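PDB 2HES: cytosolic iron-sulfur protein assembly protein 1 from Saccharomyces cerevisiae, which acts as an essential component of the cytosolic iron-sulfur protein assembly machinery, is required for maturation of extramitochondrial iron-sulfur proteins, and interacts with NAR1. Local coordinates for residues A[160-165]-A[210-215]; A[214-219]-A[224-229]; A[229-232]-A[236-239]; A[256-259]-A[263-266]; A[275-280]-A[284-289]. All coordinates share one frame; numbering follows the deposited sequence.

The five contacts run through three consecutive blades of a WD40 beta-propeller. Contact 1 joins WD 4 and WD 5. Contacts 2 and 3 are successive hairpins of the sheet 200-205 to 237-244, built largely from WD 5, their centres about 15 Å apart and M229 common to both; contact 1 shares L214 and C215 with contact 2. Contacts 4 and 5, centres about 10 Å apart, belong to the next sheet, 253-258 to 282-289, and meet where S266 OG lies 2.7 Å from Y276 OH. Between these sheets, C215 CB packs 3.8 Å from I264 CD1, and R213 NH1 forms a 2.9 Å salt bridge with E278 OE2. Bound calcium lies about 9 Å from the Y276 side chain.

Contact 1: residues A[160-165]-A[210-215]; sequences IWHPSE and GVFRLC
H162 swings its imidazole away from its own backbone N (chi1 -172°), while F212 holds CG anti to the carbonyl carbon, and the two rings meet between neighbouring blades of the WD40 beta-propeller, in repeats WD 4 and WD 5. They form an offset edge-to-face pair, the edge of F212 turned toward the face of H162 with the planes 74° apart. Contact is closest where F212 CD1 comes 3.5 Å from H162 NE2. The E165 chain, bent at chi2, brings its methylene CG to 3.7 Å from F212 CE1, an aliphatic carbon rather than the carboxylate doing the touching. At the other ring nitrogen, ND1 accepts a bond from S164 N, tilted out of the ring plane, and a weak one from E165 N; these tie the ring to its turn. Replacing H162 by an alanine would probably leave the F212 edge without the imidazole face it meets, the turn's N-H groups without their ring acceptor and the water bridge without its nitrogen. F205, on strand 200-205, adds a second edge-to-face partner. Water bridges the blades: one molecule lies 3.1 Å from H162 NE2 and accepts from R213 N, also at 3.1 Å.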
# COMPACT_ATOMS: atom_id res chain seq x y z
N ILE A 160 2.10 3.67 4.53
CA ILE A 160 1.09 2.81 5.12
C ILE A 160 1.08 3.02 6.61
O ILE A 160 2.12 3.28 7.21
CB ILE A 160 1.24 1.32 4.74
CG1 ILE A 160 -0.07 0.55 4.97
CG2 ILE A 160 2.49 0.70 5.45
CD1 ILE A 160 -0.08 -0.80 4.30
N TRP A 161 -0.12 3.03 7.18
CA TRP A 161 -0.23 3.08 8.63
C TRP A 161 -0.40 1.71 9.27
O TRP A 161 -0.96 0.77 8.67
CB TRP A 161 -1.46 3.92 9.05
CG TRP A 161 -1.44 5.32 8.56
CD1 TRP A 161 -1.75 5.78 7.29
CD2 TRP A 161 -1.19 6.49 9.34
NE1 TRP A 161 -1.68 7.15 7.24
CE2 TRP A 161 -1.33 7.61 8.48
CE3 TRP A 161 -0.87 6.71 10.69
CZ2 TRP A 161 -1.13 8.93 8.92
CZ3 TRP A 161 -0.62 8.01 11.11
CH2 TRP A 161 -0.77 9.11 10.23
N HIS A 162 0.06 1.62 10.53
CA HIS A 162 -0.20 0.46 11.37
C HIS A 162 -1.74 0.22 11.49
O HIS A 162 -2.50 1.19 11.37
CB HIS A 162 0.46 0.71 12.73
CG HIS A 162 0.44 -0.47 13.65
ND1 HIS A 162 -0.62 -0.76 14.49
CD2 HIS A 162 1.34 -1.46 13.83
CE1 HIS A 162 -0.35 -1.86 15.16
NE2 HIS A 162 0.82 -2.32 14.76
N PRO A 163 -2.20 -1.04 11.68
CA PRO A 163 -3.63 -1.33 11.72
C PRO A 163 -4.39 -0.67 12.88
O PRO A 163 -5.63 -0.54 12.76
CB PRO A 163 -3.69 -2.87 11.83
CG PRO A 163 -2.33 -3.26 12.39
CD PRO A 163 -1.40 -2.27 11.73
N SER A 164 -3.67 -0.28 13.93
CA SER A 164 -4.27 0.17 15.22
C SER A 164 -3.45 1.17 16.06
O SER A 164 -3.81 1.49 17.22
CB SER A 164 -4.51 -1.02 16.11
OG SER A 164 -3.26 -1.55 16.51
N GLU A 165 -2.31 1.60 15.56
CA GLU A 165 -1.58 2.68 16.23
C GLU A 165 -1.39 3.79 15.21
O GLU A 165 -1.51 3.55 14.02
CB GLU A 165 -0.24 2.18 16.74
CG GLU A 165 -0.34 0.93 17.63
CD GLU A 165 -0.68 1.25 19.07
OE1 GLU A 165 -0.20 2.28 19.59
OE2 GLU A 165 -1.44 0.49 19.69
N GLY A 210 0.13 -6.54 19.81
CA GLY A 210 1.31 -6.28 20.66
C GLY A 210 2.39 -5.53 19.90
O GLY A 210 2.09 -4.72 18.99
N VAL A 211 3.64 -5.81 20.26
CA VAL A 211 4.77 -5.04 19.73
C VAL A 211 4.92 -5.25 18.22
O VAL A 211 4.54 -6.30 17.67
CB VAL A 211 6.08 -5.34 20.49
CG1 VAL A 211 5.90 -4.97 22.00
CG2 VAL A 211 6.46 -6.83 20.30
N PHE A 212 5.52 -4.27 17.55
CA PHE A 212 5.35 -4.11 16.09
C PHE A 212 6.36 -4.88 15.26
O PHE A 212 7.50 -5.05 15.66
CB PHE A 212 5.48 -2.63 15.68
CG PHE A 212 4.85 -1.66 16.65
CD1 PHE A 212 3.48 -1.70 16.93
CD2 PHE A 212 5.65 -0.72 17.30
CE1 PHE A 212 2.91 -0.81 17.83
CE2 PHE A 212 5.08 0.21 18.22
CZ PHE A 212 3.71 0.13 18.47
N ARG A 213 5.92 -5.30 14.07
CA ARG A 213 6.87 -5.74 13.03
C ARG A 213 6.39 -5.20 11.69
O ARG A 213 5.24 -4.74 11.59
CB ARG A 213 6.97 -7.27 12.93
CG ARG A 213 7.52 -7.90 14.20
CD ARG A 213 7.89 -9.36 13.91
NE ARG A 213 6.70 -10.15 13.58
CZ ARG A 213 6.73 -11.45 13.29
NH1 ARG A 213 7.90 -12.12 13.29
NH2 ARG A 213 5.61 -12.09 13.03
N LEU A 214 7.27 -5.24 10.70
CA LEU A 214 6.91 -4.70 9.38
C LEU A 214 7.60 -5.54 8.31
O LEU A 214 8.75 -5.95 8.55
CB LEU A 214 7.43 -3.25 9.29
CG LEU A 214 7.22 -2.48 8.01
CD1 LEU A 214 6.05 -1.54 8.24
CD2 LEU A 214 8.48 -1.72 7.56
N CYS A 215 6.94 -5.81 7.17
CA CYS A 215 7.70 -6.40 6.05
C CYS A 215 7.83 -5.39 4.93
O CYS A 215 6.99 -4.46 4.77
CB CYS A 215 7.04 -7.68 5.54
SG CYS A 215 5.35 -7.44 4.83
O HOH W 1 2.86 -4.57 13.96
O HOH W 2 0.45 -4.52 16.92

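Contact 2: residues A[214-219]-A[224-229]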
# COMPACT_ATOMS: atom_id res chain seq x y z
N LEU A 214 7.27 -5.24 10.70
CA LEU A 214 6.91 -4.70 9.38
C LEU A 214 7.60 -5.54 8.31
O LEU A 214 8.75 -5.95 8.55
CB LEU A 214 7.43 -3.25 9.29
CG LEU A 214 7.22 -2.48 8.01
CD1 LEU A 214 6.05 -1.54 8.24
CD2 LEU A 214 8.48 -1.72 7.56
N CYS A 215 6.94 -5.81 7.17
CA CYS A 215 7.70 -6.40 6.05
C CYS A 215 7.83 -5.39 4.93
O CYS A 215 6.99 -4.46 4.77
CB CYS A 215 7.04 -7.68 5.54
SG CYS A 215 5.35 -7.44 4.83
N SER A 216 8.89 -5.51 4.17
CA SER A 216 9.15 -4.55 3.08
C SER A 216 9.74 -5.26 1.86
O SER A 216 10.44 -6.27 1.99
CB SER A 216 10.14 -3.45 3.52
OG SER A 216 11.38 -4.04 3.95
N GLY A 217 9.45 -4.74 0.67
CA GLY A 217 9.87 -5.40 -0.56
C GLY A 217 10.64 -4.45 -1.42
O GLY A 217 10.32 -3.29 -1.47
N SER A 218 11.73 -4.92 -2.06
CA SER A 218 12.69 -4.03 -2.67
C SER A 218 13.14 -4.41 -4.10
O SER A 218 12.91 -5.56 -4.52
CB SER A 218 13.91 -3.88 -1.73
OG SER A 218 15.01 -3.26 -2.33
N ASP A 219 13.72 -3.43 -4.81
CA ASP A 219 14.49 -3.65 -6.05
C ASP A 219 15.57 -4.71 -5.87
O ASP A 219 15.96 -5.39 -6.86
CB ASP A 219 15.16 -2.34 -6.48
CG ASP A 219 14.37 -1.62 -7.57
OD1 ASP A 219 13.29 -2.09 -7.95
OD2 ASP A 219 14.81 -0.56 -8.02
N ARG A 224 12.14 -8.15 3.42
CA ARG A 224 12.70 -8.17 4.81
C ARG A 224 11.58 -8.12 5.83
O ARG A 224 10.54 -7.49 5.59
CB ARG A 224 13.62 -6.95 5.02
CG ARG A 224 14.99 -7.06 4.29
CD ARG A 224 15.96 -5.87 4.51
NE ARG A 224 17.27 -6.29 3.94
CZ ARG A 224 18.43 -6.37 4.61
NH1 ARG A 224 18.50 -6.00 5.87
NH2 ARG A 224 19.52 -6.81 3.99
N VAL A 225 11.79 -8.73 7.00
CA VAL A 225 10.87 -8.58 8.10
C VAL A 225 11.68 -7.86 9.18
O VAL A 225 12.78 -8.30 9.55
CB VAL A 225 10.36 -9.91 8.58
CG1 VAL A 225 9.54 -9.79 9.83
CG2 VAL A 225 9.53 -10.58 7.48
N TRP A 226 11.13 -6.74 9.64
CA TRP A 226 11.78 -5.89 10.60
C TRP A 226 11.01 -6.01 11.90
O TRP A 226 9.77 -6.05 11.88
CB TRP A 226 11.68 -4.45 10.12
CG TRP A 226 12.23 -4.20 8.75
CD1 TRP A 226 11.54 -4.27 7.53
CD2 TRP A 226 13.56 -3.73 8.44
NE1 TRP A 226 12.41 -3.92 6.50
CE2 TRP A 226 13.63 -3.56 7.04
CE3 TRP A 226 14.71 -3.44 9.22
CZ2 TRP A 226 14.81 -3.13 6.38
CZ3 TRP A 226 15.90 -3.01 8.55
CH2 TRP A 226 15.92 -2.87 7.16
N LYS A 227 11.72 -5.91 13.01
CA LYS A 227 11.13 -6.07 14.33
C LYS A 227 11.49 -4.91 15.24
O LYS A 227 12.66 -4.56 15.36
CB LYS A 227 11.71 -7.31 14.96
CG LYS A 227 11.32 -7.49 16.46
CD LYS A 227 11.94 -8.83 16.98
CE LYS A 227 11.41 -10.07 16.43
NZ LYS A 227 12.45 -11.05 17.04
N TYR A 228 10.48 -4.33 15.88
CA TYR A 228 10.71 -3.30 16.89
C TYR A 228 11.33 -3.90 18.17
O TYR A 228 10.90 -4.95 18.63
CB TYR A 228 9.36 -2.67 17.20
CG TYR A 228 9.30 -1.77 18.39
CD1 TYR A 228 9.89 -0.53 18.37
CD2 TYR A 228 8.54 -2.12 19.52
CE1 TYR A 228 9.79 0.35 19.44
CE2 TYR A 228 8.40 -1.22 20.59
CZ TYR A 228 9.05 -0.00 20.54
OH TYR A 228 8.98 0.87 21.60
N MET A 229 12.33 -3.20 18.72
CA MET A 229 13.14 -3.72 19.83
C MET A 229 13.12 -2.73 21.00
O MET A 229 13.97 -2.81 21.89
CB MET A 229 14.59 -4.00 19.35
CG MET A 229 14.76 -5.07 18.26
SD MET A 229 14.38 -6.68 18.90
CE MET A 229 15.80 -6.99 19.96
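W226 and S216 meet on one face of an antiparallel beta hairpin, indole edge against hydroxyl. With CG anti to the carbonyl carbon (chi1 -56°), W226 runs its indole edge past L214 O, in the ring plane, so that NE1 donates to S216 OG at 2.8 Å. The bond is nearly straight, 165° at the hydrogen. S216 OG sits between its backbone N and carbonyl carbon (chi1 58°), the crowded position, and from there also bonds H196 NE2. This is consistent with the Trp-Ser/Thr-His part of the hydrogen-bond network characteristic of WD40 repeats, and would hold both hydroxyl and indole in place. L214 extends on the same face and lays CD2 4.0 Å from W226 CD1. The opposite face carries C215 and V225, whose CB and CG2 atoms pack loosely at 4.3 Å. Beneath these side chains, L214 with W226 and S216 with R224 are hydrogen-bonded pairs, each closed by two backbone bonds; the shortest, W226 N to L214 O, is 2.7 Å. These are the two middle strands of their blade: strand 200-205 flanks 213-218, strand 237-244 flanks 223-231, and the C215-V225 face packs against strand 253-258 of the next blade.

Contact 3: residues A[229-232]-A[236-239]; sequences MGDD and QQEW
D232 and Q236 close the end of this hairpin with a two-way grip: D232 N donates to Q236 O at 2.7 Å, and Q236 N returns a 2.9 Å bond to D232 OD1, which it meets from above the carboxylate plane. The aspartate can reach back because its CG lies between the backbone N and the carbonyl carbon (chi1 74°), and the same OD1 also accepts from D234 N in the connecting turn. Exchanging D232 for an alanine would probably leave the N-H groups of Q236 and D234 without this shared acceptor and the turn freer to move. Further in, E238 N bonds G230 O at 2.8 Å and M229 N bonds E238 O, and D231 CA makes a CA-H...O contact of 3.1 Å with Q236 O. This hairpin joins the third strand of its propeller blade, 223-231, to the fourth, 237-244. On one face D231 and Q237 lie side by side, pointing the same way, with Q237 buried against strands 177-183 and 186-193 of the preceding blade. A water donates to D231 OD2 at 2.7 Å and accepts from Q237 NE2, while D231 OD1 bonds Y228 OH. The solvent side belongs to the exposed M229 and E238. There the M229 chain bends twice and carries its sulfur off from E238, whose extended chain runs past G230 O to set OE2 3.2 Å from D232 CB.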
# COMPACT_ATOMS: atom_id res chain seq x y z
N MET A 229 12.33 -3.20 18.72
CA MET A 229 13.14 -3.72 19.83
C MET A 229 13.12 -2.73 21.00
O MET A 229 13.97 -2.81 21.89
CB MET A 229 14.59 -4.00 19.35
CG MET A 229 14.76 -5.07 18.26
SD MET A 229 14.38 -6.68 18.90
CE MET A 229 15.80 -6.99 19.96
N GLY A 230 12.13 -1.84 21.02
CA GLY A 230 11.85 -0.92 22.13
C GLY A 230 12.39 0.47 21.85
O GLY A 230 13.14 0.69 20.89
N ASP A 231 11.99 1.42 22.69
CA ASP A 231 12.45 2.81 22.54
C ASP A 231 13.84 2.98 23.15
O ASP A 231 14.19 2.25 24.08
CB ASP A 231 11.46 3.72 23.24
CG ASP A 231 10.19 3.92 22.43
OD1 ASP A 231 9.96 3.23 21.42
OD2 ASP A 231 9.38 4.77 22.84
N ASP A 232 14.64 3.89 22.59
CA ASP A 232 15.91 4.22 23.17
C ASP A 232 15.70 5.37 24.17
O ASP A 232 14.57 5.80 24.42
CB ASP A 232 16.97 4.50 22.09
CG ASP A 232 16.79 5.85 21.40
OD1 ASP A 232 15.88 6.62 21.80
OD2 ASP A 232 17.56 6.10 20.44
N GLN A 236 13.36 7.51 20.59
CA GLN A 236 13.44 6.98 19.24
C GLN A 236 13.19 5.49 19.35
O GLN A 236 13.30 4.94 20.46
CB GLN A 236 14.85 7.18 18.74
CG GLN A 236 15.19 8.65 18.43
CD GLN A 236 14.68 9.02 17.05
OE1 GLN A 236 13.76 9.80 16.93
NE2 GLN A 236 15.24 8.40 15.99
N GLN A 237 12.90 4.85 18.23
CA GLN A 237 12.61 3.40 18.24
C GLN A 237 13.77 2.63 17.69
O GLN A 237 14.30 2.98 16.63
CB GLN A 237 11.38 3.09 17.40
CG GLN A 237 10.07 3.70 17.98
CD GLN A 237 8.82 3.28 17.22
OE1 GLN A 237 8.89 2.68 16.15
NE2 GLN A 237 7.64 3.61 17.80
N GLU A 238 14.13 1.55 18.38
CA GLU A 238 15.16 0.65 17.91
C GLU A 238 14.49 -0.45 17.12
O GLU A 238 13.56 -1.08 17.60
CB GLU A 238 15.95 0.07 19.08
CG GLU A 238 16.50 1.18 19.99
CD GLU A 238 17.59 0.72 20.92
OE1 GLU A 238 17.97 -0.49 20.91
OE2 GLU A 238 18.08 1.57 21.70
N TRP A 239 14.96 -0.69 15.91
CA TRP A 239 14.36 -1.67 15.03
C TRP A 239 15.52 -2.47 14.35
O TRP A 239 16.59 -1.87 14.05
CB TRP A 239 13.47 -0.87 14.04
CG TRP A 239 12.34 -1.54 13.57
CD1 TRP A 239 12.42 -2.68 12.86
CD2 TRP A 239 10.91 -1.22 13.68
NE1 TRP A 239 11.17 -3.11 12.52
CE2 TRP A 239 10.23 -2.26 13.00
CE3 TRP A 239 10.14 -0.20 14.30
CZ2 TRP A 239 8.86 -2.31 12.88
CZ3 TRP A 239 8.73 -0.26 14.16
CH2 TRP A 239 8.12 -1.34 13.47
O HOH W 3 7.86 5.07 20.62

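Contact 4: residues A[256-259]-A[263-266]; sequences VAWG and LIAS
I264 lays its side chain against the indole of W258 at a non-hydrogen-bonded pair of an antiparallel hairpin. Its CB starts 4.2 Å from A257 O. From there CG2 branches back past the same carbonyl, whereas CG1, anti to the carbonyl carbon (chi1 -68°), turns to the tryptophan. CG1 stands 3.6 Å from the centroid of the five-membered ring and only 4° off its normal, a well-centred CH-pi contact. At the tip, CD1 moves on over the fused bond of the indole, 4.1 Å from W258 CD2, and also packs on C215 of the preceding blade. The indole is presented to this branch because W258 places CG anti to its backbone N (chi1 -157°). Farther along the same face, V256 CG1 touches S266 CB more loosely. The backbone supplies the polar bonds: A257 and A265 exchange a pair, and G259 N donates almost straight to L263 O at 2.9 Å, across the turn. These strands, 253-258 and 264-268, are the first two of the WD 6 propeller blade; their alanine face packs on strand 298-303, and W258 and I264 lie against strands 213-218 and 223-231. Every touching residue is buried. Backbone bonds thus hold the hairpin, A257 O serving W303 NE1 of the next blade as well, while dispersion between I264 and the indole face probably dominates the side-chain contact.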
# COMPACT_ATOMS: atom_id res chain seq x y z
N VAL A 256 4.21 -5.82 -1.24
CA VAL A 256 3.99 -6.83 -0.23
C VAL A 256 2.75 -6.50 0.57
O VAL A 256 2.37 -5.32 0.70
CB VAL A 256 5.21 -6.95 0.76
CG1 VAL A 256 6.47 -7.40 0.04
CG2 VAL A 256 5.48 -5.59 1.42
N ALA A 257 2.16 -7.54 1.14
CA ALA A 257 0.93 -7.42 1.95
C ALA A 257 0.92 -8.46 3.05
O ALA A 257 1.20 -9.65 2.79
CB ALA A 257 -0.31 -7.60 1.06
N TRP A 258 0.64 -8.01 4.26
CA TRP A 258 0.71 -8.87 5.40
C TRP A 258 -0.71 -9.00 5.91
O TRP A 258 -1.31 -8.02 6.40
CB TRP A 258 1.64 -8.32 6.48
CG TRP A 258 2.20 -9.39 7.43
CD1 TRP A 258 1.61 -10.60 7.76
CD2 TRP A 258 3.36 -9.27 8.25
NE1 TRP A 258 2.40 -11.27 8.68
CE2 TRP A 258 3.47 -10.48 9.01
CE3 TRP A 258 4.37 -8.30 8.39
CZ2 TRP A 258 4.55 -10.74 9.88
CZ3 TRP A 258 5.44 -8.55 9.27
CH2 TRP A 258 5.51 -9.77 10.00
N GLY A 259 -1.26 -10.20 5.77
CA GLY A 259 -2.67 -10.38 6.11
C GLY A 259 -2.94 -10.56 7.59
O GLY A 259 -2.02 -10.86 8.37
N LEU A 263 -0.13 -14.26 7.13
CA LEU A 263 0.64 -14.64 5.95
C LEU A 263 1.10 -13.41 5.19
O LEU A 263 0.33 -12.46 5.04
CB LEU A 263 -0.20 -15.51 4.98
CG LEU A 263 -0.77 -16.85 5.47
CD1 LEU A 263 -1.54 -17.53 4.34
CD2 LEU A 263 0.31 -17.78 6.05
N ILE A 264 2.31 -13.47 4.64
CA ILE A 264 2.81 -12.38 3.79
C ILE A 264 2.62 -12.82 2.32
O ILE A 264 2.86 -13.98 1.99
CB ILE A 264 4.34 -12.09 4.05
CG1 ILE A 264 4.52 -11.49 5.45
CG2 ILE A 264 4.93 -11.12 2.98
CD1 ILE A 264 5.99 -11.32 5.82
N ALA A 265 2.19 -11.90 1.48
CA ALA A 265 2.21 -12.06 0.02
C ALA A 265 3.17 -11.08 -0.63
O ALA A 265 3.28 -9.91 -0.19
CB ALA A 265 0.78 -11.87 -0.53
N SER A 266 3.89 -11.53 -1.67
CA SER A 266 4.72 -10.62 -2.45
C SER A 266 4.46 -10.78 -3.95
O SER A 266 4.06 -11.86 -4.41
CB SER A 266 6.21 -10.83 -2.15
OG SER A 266 6.64 -12.14 -2.55

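Contact 5: residues A[275-280]-A[284-289]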
# COMPACT_ATOMS: atom_id res chain seq x y z
N VAL A 275 3.34 -16.61 -1.41
CA VAL A 275 2.80 -16.51 -0.06
C VAL A 275 3.78 -17.21 0.88
O VAL A 275 4.27 -18.29 0.55
CB VAL A 275 1.39 -17.16 0.06
CG1 VAL A 275 0.82 -17.05 1.48
CG2 VAL A 275 0.46 -16.50 -0.97
N TYR A 276 3.99 -16.61 2.05
CA TYR A 276 4.93 -17.11 3.07
C TYR A 276 4.25 -17.29 4.41
O TYR A 276 3.38 -16.49 4.80
CB TYR A 276 6.06 -16.10 3.26
CG TYR A 276 6.66 -15.53 2.01
CD1 TYR A 276 7.82 -16.08 1.45
CD2 TYR A 276 6.07 -14.42 1.37
CE1 TYR A 276 8.40 -15.51 0.31
CE2 TYR A 276 6.64 -13.85 0.23
CZ TYR A 276 7.78 -14.41 -0.32
OH TYR A 276 8.35 -13.83 -1.43
N GLU A 277 4.66 -18.30 5.16
CA GLU A 277 4.05 -18.57 6.46
C GLU A 277 5.15 -18.72 7.50
O GLU A 277 6.19 -19.30 7.21
CB GLU A 277 3.19 -19.86 6.37
CG GLU A 277 2.52 -20.22 7.67
CD GLU A 277 1.90 -21.60 7.64
OE1 GLU A 277 2.48 -22.51 7.00
OE2 GLU A 277 0.80 -21.76 8.24
N GLU A 278 4.93 -18.19 8.71
CA GLU A 278 5.90 -18.24 9.81
C GLU A 278 5.46 -19.33 10.78
O GLU A 278 4.37 -19.26 11.37
CB GLU A 278 5.94 -16.88 10.55
CG GLU A 278 7.10 -16.71 11.49
CD GLU A 278 7.03 -15.42 12.30
OE1 GLU A 278 5.90 -14.96 12.60
OE2 GLU A 278 8.11 -14.92 12.66
N VAL A 279 6.32 -20.34 10.92
CA VAL A 279 6.05 -21.46 11.83
C VAL A 279 7.32 -21.74 12.61
O VAL A 279 8.40 -21.85 12.02
CB VAL A 279 5.66 -22.73 11.06
CG1 VAL A 279 5.20 -23.82 12.03
CG2 VAL A 279 4.60 -22.46 10.01
N ASP A 280 7.20 -21.86 13.93
CA ASP A 280 8.35 -22.19 14.78
C ASP A 280 9.49 -21.20 14.60
O ASP A 280 10.67 -21.58 14.60
CB ASP A 280 8.85 -23.60 14.49
CG ASP A 280 7.84 -24.67 14.83
OD1 ASP A 280 6.82 -24.40 15.52
OD2 ASP A 280 8.08 -25.82 14.40
N LYS A 284 8.71 -19.87 5.58
CA LYS A 284 8.77 -20.76 4.42
C LYS A 284 7.81 -20.23 3.38
O LYS A 284 6.83 -19.57 3.72
CB LYS A 284 8.33 -22.17 4.79
CG LYS A 284 9.34 -22.89 5.67
CD LYS A 284 8.99 -24.38 5.84
CE LYS A 284 10.04 -25.06 6.75
NZ LYS A 284 9.56 -26.29 7.48
N VAL A 285 8.10 -20.50 2.11
CA VAL A 285 7.13 -20.31 1.06
C VAL A 285 5.98 -21.28 1.29
O VAL A 285 6.17 -22.52 1.31
CB VAL A 285 7.77 -20.50 -0.34
CG1 VAL A 285 6.71 -20.39 -1.43
CG2 VAL A 285 8.92 -19.49 -0.55
N PHE A 286 4.80 -20.71 1.52
CA PHE A 286 3.56 -21.41 1.69
C PHE A 286 2.99 -21.85 0.32
O PHE A 286 2.54 -22.99 0.17
CB PHE A 286 2.54 -20.50 2.43
CG PHE A 286 1.27 -21.19 2.87
CD1 PHE A 286 1.28 -22.10 3.91
CD2 PHE A 286 0.06 -20.89 2.26
CE1 PHE A 286 0.09 -22.72 4.32
CE2 PHE A 286 -1.13 -21.50 2.67
CZ PHE A 286 -1.11 -22.40 3.69
N ALA A 287 3.03 -20.96 -0.66
CA ALA A 287 2.56 -21.22 -2.03
C ALA A 287 3.20 -20.23 -2.97
O ALA A 287 3.58 -19.13 -2.55
CB ALA A 287 1.03 -21.11 -2.11
N LYS A 288 3.32 -20.58 -4.25
CA LYS A 288 3.74 -19.63 -5.27
C LYS A 288 3.20 -19.95 -6.66
O LYS A 288 2.86 -21.09 -6.93
CB LYS A 288 5.26 -19.44 -5.32
CG LYS A 288 6.07 -20.67 -5.69
CD LYS A 288 7.54 -20.43 -5.46
CE LYS A 288 8.24 -19.88 -6.69
NZ LYS A 288 9.63 -20.48 -6.82
N ARG A 289 3.13 -18.92 -7.51
CA ARG A 289 2.64 -19.10 -8.88
C ARG A 289 3.35 -18.15 -9.84
O ARG A 289 3.54 -16.96 -9.54
CB ARG A 289 1.11 -18.92 -8.91
CG ARG A 289 0.50 -19.16 -10.28
CD ARG A 289 -0.93 -19.60 -10.16
NE ARG A 289 -1.52 -19.69 -11.49
CZ ARG A 289 -2.62 -20.37 -11.79
NH1 ARG A 289 -3.26 -21.05 -10.85
NH2 ARG A 289 -3.08 -20.38 -13.03
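F286 packs alongside V275 and is crossed by E277 on one face of the hairpin. With CG anti to its backbone N (chi1 -170°), the phenylalanine points the same way as V275, and its CB packs 4.0 Å from V275 CG1. E277 crosses it at a slant: the extended glutamate brings OE1 to 3.3 Å from F286 CD1, with the carboxylate and ring planes turned 74° apart. E277 CB comes near F286 CD1 as well, so both the aliphatic and the polar parts of the glutamate touch the aromatic. On the other side of the strands, V285 CG2 reaches the Y276 ring, 4.1 Å from CD1, while the phenol oxygen bonds S266 OG.

F286 owes its place to a classic beta bulge, in which F286 and A287 together face the single residue V275. Both amides donate to V275 O from the same face of its carbonyl plane. F286 N comes at 2.7 Å with a bent 138° at the hydrogen, and A287 N at 3.2 Å but straighter. Regular pairing resumes beyond the bulge, where E277 and K284 exchange two backbone bonds, E277 N lying 2.9 Å from K284 O. The strands, 273-279 and 282-289, are the third and fourth of a propeller blade built largely from WD 6, and E278 sends its carboxylate to R213 of the preceding blade. One carbonyl accepting from two amides accommodates the extra residue of the bulge, and the phenylalanine ring so placed probably helps cover V275 on a partly exposed part of the blade.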